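Local coordinates for protein putative methylase (Clostridium difficile, PDB 3LDU) that probably methylates guanine bases of ribosomal RNA, joining an RNA-binding THUMP domain to a Rossmann-like methyltransferase domain whose pocket holds GTP in the crystal, at residues A71-F74 and D75-F78. Residues are numbered along the deposited sequence; the frame is centred on the assembly and turned at random.
Sequences AKSF and DELF
With OG of Ser73 held between its own backbone N and carbonyl carbon (chi1 68°) and CG of Glu76 anti to the backbone N (chi1 -169°), the Ser73 hydroxyl reaches forward to a helix amide while the Glu76 carboxylate reaches back to the preceding loop. Ser73 is the N-cap: its OG accepts the amide of Glu76 at 3.0 Å from N, giving a first-turn N-H an acceptor that no earlier turn of helix can supply. Serine suits the place because OG, one bond beyond CB, stays close enough to the backbone to reach that amide. Glu76 extends beyond CG and runs back past CA of Ala71, and its OE2 takes the backbone N of Lys72 at 2.9 Å. That bond is nearly straight at the hydrogen (174°), yet it meets the oxygen from above the carboxylate plane. The carboxylate, near the amino end of the helix, is probably also favoured by the helix dipole. Regular helical bonding begins at once, from Leu77 N to Ser73 O at 2.9 Å and from Phe78 N to Phe74 O at 2.8 Å. Beneath the turn, the small CB of Ala71 lets the loop pass close to Leu77, 4.1 Å from its CB. Branched Leu77 and the Phe74 ring run alongside each other, offering apolar surface to Leu108; Phe74 also reaches Ile117. The Lys72 chain leads away from the helix, and its NZ forms a salt bridge with Asp152. This serine N-cap resembles a capping box, but the glutamate accepts the amide one residue earlier and buried Ser73 N finds no partner; it starts helix 74-82 after strand 63-70, within the THUMP domain.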
# COMPACT_ATOMS: atom_id res chain seq x y z
N ALA A 71 -9.44 22.70 -15.89
CA ALA A 71 -10.50 22.48 -16.86
C ALA A 71 -11.85 22.69 -16.18
O ALA A 71 -12.22 21.93 -15.30
CB ALA A 71 -10.42 21.09 -17.46
N LYS A 72 -12.57 23.74 -16.58
CA LYS A 72 -13.86 24.03 -15.97
C LYS A 72 -15.03 23.67 -16.88
O LYS A 72 -16.19 23.77 -16.49
CB LYS A 72 -13.93 25.51 -15.57
CG LYS A 72 -13.00 25.88 -14.42
CD LYS A 72 -13.10 27.36 -14.08
CE LYS A 72 -12.12 27.77 -12.98
NZ LYS A 72 -12.51 27.29 -11.63
N SER A 73 -14.72 23.26 -18.10
CA SER A 73 -15.76 22.82 -19.03
C SER A 73 -15.26 21.62 -19.81
O SER A 73 -14.06 21.38 -19.90
CB SER A 73 -16.09 23.94 -20.01
OG SER A 73 -15.00 24.19 -20.88
N PHE A 74 -16.18 20.86 -20.40
CA PHE A 74 -15.76 19.73 -21.21
C PHE A 74 -14.98 20.17 -22.46
O PHE A 74 -14.04 19.50 -22.87
CB PHE A 74 -16.94 18.82 -21.53
CG PHE A 74 -17.46 18.07 -20.32
CD1 PHE A 74 -16.73 17.02 -19.78
CD2 PHE A 74 -18.65 18.44 -19.71
CE1 PHE A 74 -17.18 16.35 -18.66
CE2 PHE A 74 -19.11 17.76 -18.58
CZ PHE A 74 -18.38 16.72 -18.07
N ASP A 75 -15.33 21.32 -23.03
CA ASP A 75 -14.54 21.87 -24.13
C ASP A 75 -13.09 22.13 -23.70
O ASP A 75 -12.14 21.79 -24.41
CB ASP A 75 -15.18 23.15 -24.68
CG ASP A 75 -16.52 22.89 -25.36
OD1 ASP A 75 -16.69 21.81 -25.95
OD2 ASP A 75 -17.40 23.78 -25.32
N GLU A 76 -12.91 22.71 -22.52
CA GLU A 76 -11.57 22.99 -22.01
C GLU A 76 -10.81 21.68 -21.72
O GLU A 76 -9.62 21.57 -22.03
CB GLU A 76 -11.63 23.89 -20.78
CG GLU A 76 -10.28 24.43 -20.34
CD GLU A 76 -10.37 25.44 -19.20
OE1 GLU A 76 -9.37 26.16 -18.97
OE2 GLU A 76 -11.43 25.51 -18.53
N LEU A 77 -11.49 20.71 -21.12
CA LEU A 77 -10.90 19.39 -20.88
C LEU A 77 -10.44 18.75 -22.20
O LEU A 77 -9.32 18.24 -22.31
CB LEU A 77 -11.91 18.47 -20.17
CG LEU A 77 -11.53 16.99 -20.01
CD1 LEU A 77 -10.31 16.88 -19.11
CD2 LEU A 77 -12.68 16.17 -19.42
N PHE A 78 -11.31 18.78 -23.20
CA PHE A 78 -10.98 18.25 -24.53
C PHE A 78 -9.78 18.95 -25.17
O PHE A 78 -8.81 18.31 -25.56
CB PHE A 78 -12.18 18.31 -25.48
CG PHE A 78 -11.88 17.80 -26.85
CD1 PHE A 78 -11.80 16.44 -27.09
CD2 PHE A 78 -11.64 18.68 -27.90
CE1 PHE A 78 -11.51 15.96 -28.36
CE2 PHE A 78 -11.35 18.21 -29.17
CZ PHE A 78 -11.29 16.85 -29.41